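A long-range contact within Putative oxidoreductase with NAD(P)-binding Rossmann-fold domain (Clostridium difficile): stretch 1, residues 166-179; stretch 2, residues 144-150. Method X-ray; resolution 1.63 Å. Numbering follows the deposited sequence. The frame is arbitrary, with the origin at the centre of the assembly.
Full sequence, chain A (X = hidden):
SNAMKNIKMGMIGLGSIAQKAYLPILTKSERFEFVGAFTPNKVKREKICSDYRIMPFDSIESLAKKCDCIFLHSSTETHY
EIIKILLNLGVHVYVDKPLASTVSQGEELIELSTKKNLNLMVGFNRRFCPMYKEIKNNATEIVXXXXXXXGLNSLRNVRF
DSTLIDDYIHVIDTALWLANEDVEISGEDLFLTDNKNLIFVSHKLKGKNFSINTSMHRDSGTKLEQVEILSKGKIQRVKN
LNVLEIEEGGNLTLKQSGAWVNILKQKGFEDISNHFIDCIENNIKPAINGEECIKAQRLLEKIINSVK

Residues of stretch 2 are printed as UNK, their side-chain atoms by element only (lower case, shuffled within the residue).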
# COMPACT_ATOMS: atom_id res chain seq x y z
N ASP A 166 -30.06 -11.15 3.71
CA ASP A 166 -29.10 -12.12 3.18
C ASP A 166 -27.65 -11.66 3.28
O ASP A 166 -26.76 -12.48 3.53
CB ASP A 166 -29.42 -12.39 1.70
CG ASP A 166 -28.63 -13.55 1.13
OD1 ASP A 166 -28.60 -14.63 1.76
OD2 ASP A 166 -28.06 -13.38 0.02
N ASP A 167 -27.41 -10.37 3.08
CA ASP A 167 -26.04 -9.87 3.04
C ASP A 167 -25.74 -8.71 3.99
O ASP A 167 -24.74 -8.75 4.70
CB ASP A 167 -25.66 -9.49 1.62
CG ASP A 167 -24.15 -9.47 1.40
OD1 ASP A 167 -23.38 -9.81 2.33
OD2 ASP A 167 -23.73 -9.10 0.28
N TYR A 168 -26.60 -7.69 4.03
CA TYR A 168 -26.36 -6.58 4.95
C TYR A 168 -26.37 -7.07 6.40
O TYR A 168 -25.78 -6.44 7.27
CB TYR A 168 -27.41 -5.51 4.78
CG TYR A 168 -27.14 -4.18 5.46
CD1 TYR A 168 -25.94 -3.49 5.28
CD2 TYR A 168 -28.12 -3.57 6.20
CE1 TYR A 168 -25.72 -2.23 5.88
CE2 TYR A 168 -27.91 -2.31 6.82
CZ TYR A 168 -26.72 -1.64 6.63
OH TYR A 168 -26.55 -0.39 7.22
N ILE A 169 -27.01 -8.21 6.63
CA ILE A 169 -27.09 -8.80 7.96
C ILE A 169 -25.69 -9.05 8.52
O ILE A 169 -25.47 -8.96 9.73
CB ILE A 169 -27.94 -10.10 7.98
CG1 ILE A 169 -28.32 -10.51 9.41
CG2 ILE A 169 -27.21 -11.25 7.26
CD1 ILE A 169 -29.34 -11.63 9.44
N HIS A 170 -24.73 -9.37 7.64
CA HIS A 170 -23.36 -9.57 8.10
C HIS A 170 -22.74 -8.30 8.66
O HIS A 170 -22.02 -8.35 9.66
CB HIS A 170 -22.45 -10.09 6.98
CG HIS A 170 -22.65 -11.53 6.66
ND1 HIS A 170 -22.45 -12.54 7.58
CD2 HIS A 170 -23.00 -12.14 5.50
CE1 HIS A 170 -22.68 -13.70 7.01
NE2 HIS A 170 -23.01 -13.49 5.74
N VAL A 171 -23.04 -7.18 8.02
CA VAL A 171 -22.55 -5.87 8.46
C VAL A 171 -23.16 -5.51 9.83
O VAL A 171 -22.44 -5.13 10.79
CB VAL A 171 -22.82 -4.80 7.38
CG1 VAL A 171 -22.39 -3.41 7.87
CG2 VAL A 171 -22.09 -5.14 6.08
N ILE A 172 -24.48 -5.63 9.93
CA ILE A 172 -25.22 -5.33 11.17
C ILE A 172 -24.79 -6.27 12.28
O ILE A 172 -24.53 -5.83 13.39
CB ILE A 172 -26.72 -5.38 10.94
CG1 ILE A 172 -27.14 -4.31 9.94
CG2 ILE A 172 -27.53 -5.22 12.27
CD1 ILE A 172 -26.68 -2.87 10.29
N ASP A 173 -24.71 -7.57 12.01
CA ASP A 173 -24.30 -8.48 13.08
C ASP A 173 -22.89 -8.17 13.59
O ASP A 173 -22.64 -8.20 14.80
CB ASP A 173 -24.34 -9.94 12.65
CG ASP A 173 -24.10 -10.87 13.82
OD1 ASP A 173 -25.04 -11.03 14.64
OD2 ASP A 173 -22.98 -11.40 13.94
N THR A 174 -21.97 -7.89 12.68
CA THR A 174 -20.59 -7.57 13.10
C THR A 174 -20.59 -6.29 13.95
O THR A 174 -19.90 -6.21 14.97
CB THR A 174 -19.68 -7.46 11.89
OG1 THR A 174 -19.73 -8.68 11.15
CG2 THR A 174 -18.24 -7.16 12.33
N ALA A 175 -21.39 -5.31 13.54
CA ALA A 175 -21.54 -4.07 14.28
C ALA A 175 -22.01 -4.32 15.72
O ALA A 175 -21.44 -3.77 16.66
CB ALA A 175 -22.51 -3.13 13.56
N LEU A 176 -23.05 -5.13 15.88
CA LEU A 176 -23.63 -5.36 17.18
C LEU A 176 -22.66 -6.16 18.06
O LEU A 176 -22.58 -5.93 19.27
CB LEU A 176 -25.00 -6.05 17.05
CG LEU A 176 -26.11 -5.26 16.34
CD1 LEU A 176 -27.37 -6.08 16.31
CD2 LEU A 176 -26.36 -3.92 17.00
N TRP A 177 -21.91 -7.08 17.44
CA TRP A 177 -20.91 -7.88 18.16
C TRP A 177 -19.77 -7.01 18.65
O TRP A 177 -19.27 -7.19 19.76
CB TRP A 177 -20.43 -9.01 17.24
CG TRP A 177 -19.25 -9.78 17.68
CD1 TRP A 177 -19.17 -10.69 18.69
CD2 TRP A 177 -17.98 -9.79 17.04
NE1 TRP A 177 -17.92 -11.25 18.73
CE2 TRP A 177 -17.17 -10.71 17.72
CE3 TRP A 177 -17.46 -9.11 15.94
CZ2 TRP A 177 -15.85 -10.96 17.36
CZ3 TRP A 177 -16.15 -9.35 15.58
CH2 TRP A 177 -15.36 -10.27 16.30
N LEU A 178 -19.37 -6.03 17.83
CA LEU A 178 -18.34 -5.06 18.22
C LEU A 178 -18.85 -4.03 19.22
O LEU A 178 -18.08 -3.58 20.09
CB LEU A 178 -17.77 -4.34 17.00
CG LEU A 178 -16.88 -5.15 16.09
CD1 LEU A 178 -16.62 -4.37 14.78
CD2 LEU A 178 -15.56 -5.57 16.78
N ALA A 179 -20.10 -3.63 19.10
CA ALA A 179 -20.65 -2.63 20.01
C ALA A 179 -20.62 -3.16 21.43
O ALA A 179 -20.25 -2.45 22.35
CB ALA A 179 -22.07 -2.25 19.64
N UNK A 144 -15.22 5.44 17.63
CA UNK A 144 -16.04 5.26 16.43
C UNK A 144 -15.65 3.97 15.74
O UNK A 144 -14.49 3.56 15.79
o UNK A 144 -16.72 6.45 14.39
c UNK A 144 -15.82 6.43 15.47
N UNK A 145 -16.61 3.35 15.05
CA UNK A 145 -16.33 2.17 14.24
C UNK A 145 -17.02 2.37 12.91
O UNK A 145 -18.15 2.85 12.85
c UNK A 145 -16.56 -0.34 14.00
c UNK A 145 -16.12 0.66 16.24
c UNK A 145 -16.82 0.88 14.91
c UNK A 145 -16.61 -0.57 16.99
N UNK A 146 -16.33 2.03 11.84
CA UNK A 146 -16.92 2.07 10.50
C UNK A 146 -16.85 0.67 9.89
O UNK A 146 -15.79 0.04 9.93
o UNK A 146 -17.20 5.03 10.46
n UNK A 146 -14.96 5.02 10.29
c UNK A 146 -16.16 4.45 10.16
c UNK A 146 -16.17 3.06 9.60
N UNK A 147 -17.94 0.21 9.30
CA UNK A 147 -17.96 -1.10 8.67
C UNK A 147 -18.61 -0.96 7.32
O UNK A 147 -19.70 -0.45 7.22
c UNK A 147 -18.68 -3.50 8.76
c UNK A 147 -19.11 -3.20 11.82
c UNK A 147 -18.26 -2.24 10.93
c UNK A 147 -18.76 -2.15 9.48
N UNK A 148 -17.93 -1.44 6.28
CA UNK A 148 -18.54 -1.42 4.97
C UNK A 148 -18.36 -2.74 4.25
O UNK A 148 -17.43 -3.49 4.53
s UNK A 148 -16.28 -0.55 3.69
c UNK A 148 -17.98 -0.31 4.11
N UNK A 149 -19.27 -3.00 3.31
CA UNK A 149 -19.24 -4.21 2.49
C UNK A 149 -19.85 -3.85 1.14
O UNK A 149 -21.08 -3.78 1.01
c UNK A 149 -20.12 -9.17 2.81
c UNK A 149 -20.50 -7.78 3.31
c UNK A 149 -20.00 -5.35 3.16
n UNK A 149 -20.71 -9.50 1.49
c UNK A 149 -19.88 -6.67 2.46
N UNK A 150 -18.98 -3.65 0.16
CA UNK A 150 -19.38 -3.18 -1.15
C UNK A 150 -19.16 -4.25 -2.19
O UNK A 150 -18.29 -5.11 -2.05
c UNK A 150 -18.58 -1.95 -1.55
c UNK A 150 -18.67 -0.83 -0.56
n UNK A 150 -19.86 -0.45 0.02
c UNK A 150 -17.73 0.02 -0.08
c UNK A 150 -19.65 0.59 0.82
n UNK A 150 -18.36 0.90 0.76

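Position 144 carries two side-chain atoms, one carbon and then one oxygen. They lie too far from the helix to touch it. A single carbon ending in oxygen is serine, so this is S144, and it makes no contact with the helix.

Position 145 has four side-chain carbons, forked at the first, with one arm two carbons long. Its CA-to-CB bond points toward the helix, and the tip of the long arm rests near L178, with that carbon 3.9 Å from L178 CB. A beta-branched chain with one extended arm is isoleucine: I145, with chi1 m and chi2 t, its CD1 making the approach to L178.

Position 146 shows two carbons, the second bearing one oxygen and one nitrogen. The group is too far from the helix to touch it. A short amide is asparagine, and both polar atoms of N146 find hydrogen bonds elsewhere in the structure.

Position 147 repeats the pattern of 145: four carbons, forked at the first, one arm two carbons long, with the CA-to-CB bond again toward the helix. The short arm ends 3.8 Å from V171 CG1, while the tip of the long arm reaches further along the helix, 3.8 Å from A175 CB and 4.0 Å from L178 CD1. This is I147, in the same m, t rotamer as I145. Its CD1 also comes within 3.6 Å of A175 N, close to the helix backbone. The CA atoms of V171 and I147 are 6.6 Å apart and set the register.

Position 148 has one carbon and then a sulfur, which identifies cysteine. The CA-to-CB bond of C148 points away, and its side chain makes no contact with the helix.

Position 149 bears four carbons in a row ending in nitrogen. Its CB packs 3.6 Å from V171 CG2, and its terminal nitrogen lies 2.8 Å from D167 OD1. An unbranched chain ending in an amine is lysine. K149 runs t, t, t before turning to m at chi4, and its NZ forms a salt bridge with D167, donating a hydrogen bond to OD1 and a weak one to D167 OD2 at 3.3 Å.

Position 150 has one carbon followed by a five-membered ring of three carbons and two nitrogens, which is histidine. H150 starts away from the helix, is too far from it to touch, and uses both ring nitrogens elsewhere.

The rule is strand alternation: 145, 147 and 149 face the helix, while the residues between them leave it alone. On the helix, D167, V171, T174 and L178, spaced by three or four, have CA-to-CB bonds toward the strand, with A175 sideways beside them. Because the elements run nearly antiparallel, at 164° with axes 8.6 Å apart, I145 meets L178, I147 fills the middle, and K149 reaches D167, adding a charge pair to a contact otherwise built from apolar packing.

Stretch 2 144-150: SINICKH
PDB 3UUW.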